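Local atomic coordinates of pyrrolidone-carboxylate peptidase (Deinococcus radiodurans R1, PDB entry 5Z48), a protein that removes an N-terminal pyroglutamyl group from polypeptides, generally sparing those with proline as the second residue, as a thiol peptidase of family C15. Residues Thr5-Phe11 against Pro65-Thr71; Thr81-Val85 against Leu121-Leu125; Ala127-Ile133 against Arg199-Ala204. One frame throughout, in Å; residues are numbered along the deposited sequence.

Contact 1. Residues Thr5-Phe11 against Pro65-Thr71; sequences TLLLTGF and PGAVLLT. With PCA (pyroglutamic acid), chain I.
Strands 5-11 and 67-71 run parallel, 14° apart with axes 4.7 Å from each other, in the register Leu6-Ala67, Leu7-Val68, Leu8-Leu69 and Thr9-Leu70. Leu7 and Thr9 supply the ladder's hydrogen bonds: Leu7 N to Ala67 O 2.9 Å, Leu69 N to Leu7 O 2.8 Å, Thr9 N to Leu69 O 3.1 Å and Thr71 N to Thr9 O 2.9 Å. Gly66 N opens it on Thr5 O at 2.9 Å. Thr71, chi1 p, returns OG1 to Thr9 O (2.8 Å), and a water joins Thr9 OG1 (2.8 Å) to Thr71 O (2.7 Å). Leu6, Leu8, Ala67 and Leu69 share one face, with Leu8 CD1 4.0 Å from Leu69 CG; Leu7, Thr9, Val68 and Leu70 share the other. Phe11, chi1 m, lines the pyroglutamate pocket, a ring face against ligand CG. The pair belongs to the parallel part of the alpha/beta fold's central sheet, between strands 38-45 and 167-172; helix 194-211 covers the Leu6-Leu69 face, and helix 145-159 packs on Leu70 and Phe11.

Contact 2. Residues Thr81-Val85 against Leu121-Leu125; sequences TLERV and LRAIL. With NA (sodium ion), chain D; DMS (dimethyl sulfoxide), chain H.
Here a helix packs on the sheet of an alpha/beta fold: strand 81-83 and the first turn of helix 121-130 run antiparallel at 172°, axes 9.9 Å apart, with Leu82 and Leu121 nearest (CA-CA 7.1 Å). Leu82 (m, t) points at the helix, placing CD1 3.7 Å from Ile124 CG2 and 3.9 Å from Leu125 CD2, while its CB lies 4.0 Å from Leu121 CD2. Leu121, Ile124 and Leu125, all m, t, meet it with one apolar helix face. Strand alternation turns Glu83 (m, m) away from the helix, to His171 ND1 and Arg77, consistent with its expected catalytic role. At a break in strand 80-90, Arg84 (t, t, m) stretches alongside Leu121, its CG 4.4 Å from Leu121 CD1, and Arg122 (m, m, t) folds back to meet it. Arg84 NH2 lies 3.8 Å from Arg122 NH2. Asp104 of a second subunit forms salt bridges with both, consistent with offsetting their like charges; Asn139 OD1 accepts from Arg84 NE. Arg122 NH2 is modelled 2.9 Å from a sodium ion bound by Asp91 OD2 of that subunit. At the helix start, Leu121 N donates to O of a dimethyl sulfoxide molecule at 2.9 Å.

Contact 3. Residues Ala127-Ile133 against Arg199-Ala204; sequences AWREAEI and RAVRVA
The C-terminal end of helix 121-130, closed by a Schellman motif, packs against helix 194-211, joining two helices of the alpha/beta fold. Ile133 N bonds to Trp128 O (2.8 Å) and Glu132 N to Arg129 O (2.9 Å); Glu132, the C-prime residue, has phi/psi 62/36°, and the chain then extends through Ile133 (-109/115°). Segment 199-204 is regular helix, nearest at Trp128-Val203 (CA-CA 6.5 Å). Two hydrogen bonds tie side chains to backbone carbonyls. Trp128 (chi1 m, chi2 -16°) aims its ring edge at the other helix, NE1 donating to Ala200 O at 2.9 Å. In the reverse sense Arg199 (t, t, p) reaches over so that NH1 meets Ala131 O, 2.9 Å away, with one guanidinium face against Ile133 CG1. Between them Val203, chi1 t, is the central apolar contact: its CG1 lies 3.9 Å from Ala127 CB and 3.7 Å from Trp128 CD1, its CG2 4.2 Å from Ala131 CB. Ile133 (m, t) adds CD1 3.8 Å from Ala200 CA. On the sheet side, Trp128 touches Val80 and Leu82 of strand 80-90 and Leu170 of strand 167-172, while Val201 faces helix 21-29.

In the fold
Contacts 1 and 2 lie on one sheet; helices 121-130 and 194-211, which meet in contact 3, pack on it. Helix 194-211 links contact 3 to contact 1: Leu8 CD1 lies 3.8 Å from Val201 CG1, and Leu69 CD2 4.2 Å from Ala204 CB. Contacts 2 and 3 use successive parts of helix 121-130; Leu82 CG touches Trp128 CH2 at 3.6 Å and Ile124 CG2 touches Ala204 CB at 3.8 Å. Contacts 1 and 2 do not touch, with centres 15 Å apart, but both reach the active site: Phe11 lines the pyroglutamate pocket about 4 Å from Cys146 between side chains, and the side chains of Glu83 and His171 lie about 3 Å apart, as expected for a Cys-His-Glu triad.

Contact 1. Residues Thr5-Phe11 against Pro65-Thr71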
loop_
_atom_site.group_PDB
_atom_site.type_symbol
_atom_site.label_atom_id
_atom_site.label_comp_id
_atom_site.label_asym_id
_atom_site.label_seq_id
_atom_site.Cartn_x
_atom_site.Cartn_y
_atom_site.Cartn_z
ATOM N N THR B 5 -11.613 33.158 19.748
ATOM C CA THR B 5 -11.903 31.745 19.930
ATOM C C THR B 5 -11.453 30.962 18.710
ATOM O O THR B 5 -11.783 31.332 17.580
ATOM C CB THR B 5 -13.399 31.514 20.106
ATOM O OG1 THR B 5 -13.827 32.199 21.293
ATOM C CG2 THR B 5 -13.745 30.010 20.181
ATOM N N LEU B 6 -10.727 29.873 18.936
ATOM C CA LEU B 6 -10.518 28.894 17.872
ATOM C C LEU B 6 -11.577 27.810 18.048
ATOM O O LEU B 6 -11.681 27.197 19.124
ATOM C CB LEU B 6 -9.106 28.306 17.906
ATOM C CG LEU B 6 -8.858 27.248 16.801
ATOM C CD1 LEU B 6 -7.489 27.410 16.161
ATOM C CD2 LEU B 6 -8.967 25.865 17.348
ATOM N N LEU B 7 -12.417 27.620 17.022
ATOM C CA LEU B 7 -13.408 26.544 17.049
ATOM C C LEU B 7 -12.751 25.248 16.610
ATOM O O LEU B 7 -12.224 25.179 15.509
ATOM C CB LEU B 7 -14.589 26.883 16.132
ATOM C CG LEU B 7 -15.632 25.762 15.941
ATOM C CD1 LEU B 7 -16.308 25.450 17.263
ATOM C CD2 LEU B 7 -16.701 26.186 14.891
ATOM N N LEU B 8 -12.778 24.224 17.463
ATOM C CA LEU B 8 -12.161 22.930 17.184
ATOM C C LEU B 8 -13.247 21.874 17.175
ATOM O O LEU B 8 -13.976 21.755 18.145
ATOM C CB LEU B 8 -11.122 22.609 18.260
ATOM C CG LEU B 8 -10.517 21.199 18.213
ATOM C CD1 LEU B 8 -9.787 20.936 16.866
ATOM C CD2 LEU B 8 -9.547 21.010 19.374
ATOM N N THR B 9 -13.411 21.134 16.058
ATOM C CA THR B 9 -14.435 20.085 16.054
ATOM C C THR B 9 -13.812 18.716 15.797
ATOM O O THR B 9 -12.751 18.604 15.191
ATOM C CB THR B 9 -15.534 20.355 15.014
ATOM O OG1 THR B 9 -15.004 20.278 13.674
ATOM C CG2 THR B 9 -16.114 21.738 15.189
ATOM N N GLY B 10 -14.492 17.681 16.295
ATOM C CA GLY B 10 -14.188 16.299 15.950
ATOM C C GLY B 10 -15.490 15.597 15.611
ATOM O O GLY B 10 -16.564 16.177 15.716
ATOM N N PHE B 11 -15.364 14.341 15.184
ATOM C CA PHE B 11 -16.527 13.547 14.809
ATOM C C PHE B 11 -16.706 12.351 15.744
ATOM O O PHE B 11 -15.736 11.819 16.295
ATOM C CB PHE B 11 -16.417 13.003 13.346
ATOM C CG PHE B 11 -16.844 13.965 12.294
ATOM C CD1 PHE B 11 -18.179 14.177 12.032
ATOM C CD2 PHE B 11 -15.889 14.665 11.536
ATOM C CE1 PHE B 11 -18.596 15.046 11.036
ATOM C CE2 PHE B 11 -16.295 15.544 10.509
ATOM C CZ PHE B 11 -17.644 15.748 10.268
ATOM N N PRO B 65 -16.051 32.538 15.641
ATOM C CA PRO B 65 -14.652 32.229 15.954
ATOM C C PRO B 65 -13.703 33.010 15.062
ATOM O O PRO B 65 -14.047 33.387 13.942
ATOM C CB PRO B 65 -14.554 30.722 15.693
ATOM C CG PRO B 65 -15.654 30.440 14.666
ATOM C CD PRO B 65 -16.756 31.439 14.964
ATOM N N GLY B 66 -12.495 33.249 15.582
ATOM C CA GLY B 66 -11.434 33.845 14.794
ATOM C C GLY B 66 -10.670 32.881 13.929
ATOM O O GLY B 66 -9.898 33.337 13.082
ATOM N N ALA B 67 -10.866 31.578 14.124
ATOM C CA ALA B 67 -10.247 30.534 13.319
ATOM C C ALA B 67 -11.031 29.262 13.549
ATOM O O ALA B 67 -11.655 29.097 14.606
ATOM C CB ALA B 67 -8.783 30.334 13.724
ATOM N N VAL B 68 -11.004 28.360 12.551
ATOM C CA VAL B 68 -11.807 27.135 12.568
ATOM C C VAL B 68 -10.916 25.965 12.171
ATOM O O VAL B 68 -10.363 25.939 11.055
ATOM C CB VAL B 68 -13.028 27.237 11.629
ATOM C CG1 VAL B 68 -13.842 25.950 11.604
ATOM C CG2 VAL B 68 -13.886 28.464 11.998
ATOM N N LEU B 69 -10.775 24.997 13.082
ATOM C CA LEU B 69 -10.024 23.757 12.851
ATOM C C LEU B 69 -10.971 22.555 12.945
ATOM O O LEU B 69 -11.352 22.126 14.038
ATOM C CB LEU B 69 -8.849 23.643 13.835
ATOM C CG LEU B 69 -7.923 22.428 13.608
ATOM C CD1 LEU B 69 -7.373 22.367 12.199
ATOM C CD2 LEU B 69 -6.736 22.503 14.582
ATOM N N LEU B 70 -11.372 21.999 11.799
ATOM C CA LEU B 70 -12.243 20.837 11.755
ATOM C C LEU B 70 -11.364 19.586 11.661
ATOM O O LEU B 70 -10.428 19.563 10.838
ATOM C CB LEU B 70 -13.141 20.923 10.525
ATOM C CG LEU B 70 -13.875 22.261 10.310
ATOM C CD1 LEU B 70 -14.494 22.204 8.865
ATOM C CD2 LEU B 70 -14.953 22.508 11.329
ATOM N N THR B 71 -11.639 18.571 12.475
ATOM C CA THR B 71 -10.815 17.359 12.445
ATOM C C THR B 71 -11.674 16.098 12.285
ATOM O O THR B 71 -12.869 16.054 12.628
ATOM C CB THR B 71 -9.914 17.224 13.705
ATOM O OG1 THR B 71 -10.656 16.814 14.850
ATOM C CG2 THR B 71 -9.239 18.560 14.014
HETATM N N PCA I . -13.955 10.495 9.076
HETATM C CA PCA I . -14.964 10.398 8.027
HETATM C CB PCA I . -16.295 10.897 8.614
HETATM C CG PCA I . -16.084 11.147 10.109
HETATM C CD PCA I . -14.602 10.936 10.282
HETATM O OE PCA I . -14.040 11.119 11.368
HETATM C C PCA I . -14.492 11.151 6.767
HETATM O O PCA I . -15.269 11.718 5.992
HETATM O OXT PCA I . -13.259 11.246 6.511
HETATM O O HOH W 1 -15.008 17.698 12.710
#

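Contact 2. Residues Thr81-Val85 against Leu121-Leu125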
loop_
_atom_site.group_PDB
_atom_site.type_symbol
_atom_site.label_atom_id
_atom_site.label_comp_id
_atom_site.label_asym_id
_atom_site.label_seq_id
_atom_site.Cartn_x
_atom_site.Cartn_y
_atom_site.Cartn_z
ATOM N N THR B 81 -2.635 14.942 8.281
ATOM C CA THR B 81 -2.689 15.656 7.009
ATOM C C THR B 81 -3.634 16.850 7.079
ATOM O O THR B 81 -4.613 16.868 7.839
ATOM C CB THR B 81 -3.134 14.748 5.817
ATOM O OG1 THR B 81 -4.349 14.032 6.149
ATOM C CG2 THR B 81 -2.012 13.748 5.467
ATOM N N LEU B 82 -3.294 17.883 6.305
ATOM C CA LEU B 82 -4.109 19.096 6.172
ATOM C C LEU B 82 -4.766 19.092 4.798
ATOM O O LEU B 82 -4.068 18.961 3.773
ATOM C CB LEU B 82 -3.243 20.354 6.309
ATOM C CG LEU B 82 -2.499 20.531 7.600
ATOM C CD1 LEU B 82 -1.507 21.674 7.393
ATOM C CD2 LEU B 82 -3.491 20.835 8.735
ATOM N N GLU B 83 -6.108 19.255 4.756
ATOM C CA GLU B 83 -6.842 19.234 3.490
ATOM C C GLU B 83 -6.716 20.557 2.766
ATOM O O GLU B 83 -7.016 21.627 3.323
ATOM C CB GLU B 83 -8.334 18.912 3.727
ATOM C CG GLU B 83 -8.515 17.516 4.310
ATOM C CD GLU B 83 -7.979 16.387 3.446
ATOM O OE1 GLU B 83 -7.692 16.598 2.230
ATOM O OE2 GLU B 83 -7.795 15.270 4.023
ATOM N N ARG B 84 -6.291 20.501 1.498
ATOM C CA ARG B 84 -6.180 21.731 0.730
ATOM C C ARG B 84 -7.516 22.240 0.255
ATOM O O ARG B 84 -7.664 23.451 0.062
ATOM C CB ARG B 84 -5.242 21.508 -0.466
ATOM C CG ARG B 84 -4.918 22.830 -1.197
ATOM C CD ARG B 84 -4.066 22.619 -2.475
ATOM N NE ARG B 84 -2.754 22.027 -2.191
ATOM C CZ ARG B 84 -1.644 22.731 -1.962
ATOM N NH1 ARG B 84 -1.688 24.073 -1.886
ATOM N NH2 ARG B 84 -0.475 22.090 -1.815
ATOM N N VAL B 85 -8.466 21.345 -0.023
ATOM C CA VAL B 85 -9.659 21.734 -0.785
ATOM C C VAL B 85 -10.869 20.929 -0.323
ATOM O O VAL B 85 -10.804 19.711 -0.116
ATOM C CB VAL B 85 -9.387 21.604 -2.300
ATOM C CG1 VAL B 85 -9.023 20.170 -2.649
ATOM C CG2 VAL B 85 -10.565 22.115 -3.107
ATOM N N LEU B 121 -1.242 26.736 5.706
ATOM C CA LEU B 121 -0.828 25.332 5.581
ATOM C C LEU B 121 0.657 25.160 5.847
ATOM O O LEU B 121 1.048 24.245 6.591
ATOM C CB LEU B 121 -1.190 24.769 4.192
ATOM C CG LEU B 121 -2.685 24.817 3.879
ATOM C CD1 LEU B 121 -2.894 24.327 2.424
ATOM C CD2 LEU B 121 -3.557 24.041 4.870
ATOM N N ARG B 122 1.510 25.974 5.213
ATOM C CA ARG B 122 2.951 25.744 5.370
ATOM C C ARG B 122 3.420 26.051 6.788
ATOM O O ARG B 122 4.291 25.336 7.310
ATOM C CB ARG B 122 3.761 26.542 4.345
ATOM C CG ARG B 122 3.494 26.133 2.888
ATOM C CD ARG B 122 3.994 24.732 2.524
ATOM N NE ARG B 122 3.437 24.290 1.225
ATOM C CZ ARG B 122 3.617 23.066 0.734
ATOM N NH1 ARG B 122 4.347 22.169 1.403
ATOM N NH2 ARG B 122 3.034 22.699 -0.393
ATOM N N ALA B 123 2.816 27.040 7.457
ATOM C CA ALA B 123 3.184 27.326 8.842
ATOM C C ALA B 123 2.827 26.163 9.756
ATOM O O ALA B 123 3.554 25.859 10.711
ATOM C CB ALA B 123 2.477 28.588 9.307
ATOM N N ILE B 124 1.699 25.495 9.490
ATOM C CA ILE B 124 1.357 24.333 10.309
ATOM C C ILE B 124 2.340 23.189 10.066
ATOM O O ILE B 124 2.815 22.559 11.023
ATOM C CB ILE B 124 -0.092 23.891 10.035
ATOM C CG1 ILE B 124 -1.090 24.988 10.456
ATOM C CG2 ILE B 124 -0.403 22.566 10.783
ATOM C CD1 ILE B 124 -2.532 24.739 9.884
ATOM N N LEU B 125 2.650 22.895 8.795
ATOM C CA LEU B 125 3.632 21.840 8.512
ATOM C C LEU B 125 4.953 22.118 9.197
ATOM O O LEU B 125 5.594 21.201 9.735
ATOM C CB LEU B 125 3.846 21.710 6.999
ATOM C CG LEU B 125 2.654 21.149 6.200
ATOM C CD1 LEU B 125 3.091 20.876 4.769
ATOM C CD2 LEU B 125 1.928 19.934 6.779
HETATM NA NA NA D . 4.033 20.191 -1.370
HETATM S S DMS H . -2.278 28.444 1.998
HETATM O O DMS H . -1.436 28.094 3.163
HETATM C C1 DMS H . -4.067 28.202 2.182
HETATM C C2 DMS H . -1.875 27.429 0.550
#

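Contact 3. Residues Ala127-Ile133 against Arg199-Ala204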
loop_
_atom_site.group_PDB
_atom_site.type_symbol
_atom_site.label_atom_id
_atom_site.label_comp_id
_atom_site.label_asym_id
_atom_site.label_seq_id
_atom_site.Cartn_x
_atom_site.Cartn_y
_atom_site.Cartn_z
ATOM N N ALA B 127 5.443 23.930 11.943
ATOM C CA ALA B 127 5.305 23.739 13.387
ATOM C C ALA B 127 5.309 22.256 13.750
ATOM O O ALA B 127 5.934 21.847 14.743
ATOM C CB ALA B 127 4.017 24.415 13.879
ATOM N N TRP B 128 4.629 21.442 12.940
ATOM C CA TRP B 128 4.656 19.997 13.146
ATOM C C TRP B 128 6.078 19.468 13.051
ATOM O O TRP B 128 6.511 18.685 13.895
ATOM C CB TRP B 128 3.791 19.285 12.097
ATOM C CG TRP B 128 2.306 19.234 12.380
ATOM C CD1 TRP B 128 1.669 19.460 13.576
ATOM C CD2 TRP B 128 1.285 18.919 11.433
ATOM N NE1 TRP B 128 0.315 19.300 13.430
ATOM C CE2 TRP B 128 0.055 18.950 12.125
ATOM C CE3 TRP B 128 1.298 18.589 10.067
ATOM C CZ2 TRP B 128 -1.174 18.704 11.483
ATOM C CZ3 TRP B 128 0.080 18.314 9.448
ATOM C CH2 TRP B 128 -1.132 18.353 10.156
ATOM N N ARG B 129 6.824 19.867 12.011
ATOM C CA ARG B 129 8.200 19.371 11.874
ATOM C C ARG B 129 9.075 19.781 13.062
ATOM O O ARG B 129 9.881 18.979 13.580
ATOM C CB ARG B 129 8.793 19.875 10.557
ATOM C CG ARG B 129 10.180 19.229 10.287
ATOM C CD ARG B 129 10.593 19.255 8.817
ATOM N NE ARG B 129 9.877 18.270 7.989
ATOM C CZ ARG B 129 10.326 17.035 7.744
ATOM N NH1 ARG B 129 11.458 16.641 8.277
ATOM N NH2 ARG B 129 9.620 16.200 6.984
ATOM N N GLU B 130 8.924 21.021 13.532
ATOM C CA GLU B 130 9.699 21.456 14.682
ATOM C C GLU B 130 9.360 20.628 15.919
ATOM O O GLU B 130 10.245 20.346 16.734
ATOM C CB GLU B 130 9.438 22.951 14.919
ATOM C CG GLU B 130 10.466 23.646 15.838
ATOM C CD GLU B 130 10.150 23.499 17.322
ATOM O OE1 GLU B 130 8.964 23.247 17.663
ATOM O OE2 GLU B 130 11.092 23.643 18.155
ATOM N N ALA B 131 8.107 20.167 16.027
ATOM C CA ALA B 131 7.673 19.295 17.118
ATOM C C ALA B 131 7.927 17.815 16.848
ATOM O O ALA B 131 7.420 16.967 17.597
ATOM C CB ALA B 131 6.182 19.520 17.401
ATOM N N GLU B 132 8.687 17.497 15.787
ATOM C CA GLU B 132 9.041 16.123 15.397
ATOM C C GLU B 132 7.810 15.297 15.035
ATOM O O GLU B 132 7.802 14.078 15.230
ATOM C CB GLU B 132 9.874 15.418 16.470
ATOM C CG GLU B 132 11.177 16.170 16.762
ATOM C CD GLU B 132 12.002 15.561 17.861
ATOM O OE1 GLU B 132 12.924 16.267 18.345
ATOM O OE2 GLU B 132 11.733 14.410 18.288
ATOM N N ILE B 133 6.825 15.941 14.417
ATOM C CA ILE B 133 5.604 15.275 13.943
ATOM C C ILE B 133 5.644 15.235 12.420
ATOM O O ILE B 133 5.581 16.298 11.777
ATOM C CB ILE B 133 4.334 15.988 14.443
ATOM C CG1 ILE B 133 4.296 15.921 15.975
ATOM C CG2 ILE B 133 3.060 15.331 13.874
ATOM C CD1 ILE B 133 3.241 16.857 16.567
ATOM N N ARG B 199 -1.564 15.762 20.467
ATOM C CA ARG B 199 -0.470 16.721 20.382
ATOM C C ARG B 199 -0.387 17.336 18.989
ATOM O O ARG B 199 -0.134 18.542 18.856
ATOM C CB ARG B 199 0.849 16.046 20.748
ATOM C CG ARG B 199 1.979 17.069 20.924
ATOM C CD ARG B 199 3.214 16.414 21.507
ATOM N NE ARG B 199 3.768 15.352 20.648
ATOM C CZ ARG B 199 4.797 15.530 19.804
ATOM N NH1 ARG B 199 5.413 16.713 19.699
ATOM N NH2 ARG B 199 5.265 14.510 19.084
ATOM N N ALA B 200 -0.611 16.538 17.929
ATOM C CA ALA B 200 -0.583 17.090 16.572
ATOM C C ALA B 200 -1.676 18.127 16.380
ATOM O O ALA B 200 -1.462 19.165 15.741
ATOM C CB ALA B 200 -0.721 15.955 15.532
ATOM N N VAL B 201 -2.869 17.851 16.899
ATOM C CA VAL B 201 -3.965 18.819 16.779
ATOM C C VAL B 201 -3.626 20.089 17.554
ATOM O O VAL B 201 -3.863 21.210 17.070
ATOM C CB VAL B 201 -5.285 18.173 17.251
ATOM C CG1 VAL B 201 -6.446 19.167 17.216
ATOM C CG2 VAL B 201 -5.596 16.979 16.345
ATOM N N ARG B 202 -3.063 19.933 18.748
ATOM C CA ARG B 202 -2.670 21.070 19.590
ATOM C C ARG B 202 -1.632 21.939 18.883
ATOM O O ARG B 202 -1.753 23.170 18.844
ATOM C CB ARG B 202 -2.104 20.566 20.915
ATOM C CG ARG B 202 -1.711 21.739 21.836
ATOM C CD ARG B 202 -1.087 21.309 23.139
ATOM N NE ARG B 202 -0.696 22.475 23.944
ATOM C CZ ARG B 202 -0.690 22.501 25.278
ATOM N NH1 ARG B 202 -1.074 21.426 25.961
ATOM N NH2 ARG B 202 -0.314 23.604 25.936
ATOM N N VAL B 203 -0.605 21.310 18.306
ATOM C CA VAL B 203 0.443 22.056 17.608
ATOM C C VAL B 203 -0.133 22.815 16.410
ATOM O O VAL B 203 0.239 23.978 16.160
ATOM C CB VAL B 203 1.595 21.094 17.222
ATOM C CG1 VAL B 203 2.647 21.752 16.304
ATOM C CG2 VAL B 203 2.286 20.644 18.488
ATOM N N ALA B 204 -1.063 22.195 15.678
ATOM C CA ALA B 204 -1.723 22.895 14.578
ATOM C C ALA B 204 -2.506 24.083 15.090
ATOM O O ALA B 204 -2.440 25.164 14.495
ATOM C CB ALA B 204 -2.626 21.938 13.783
#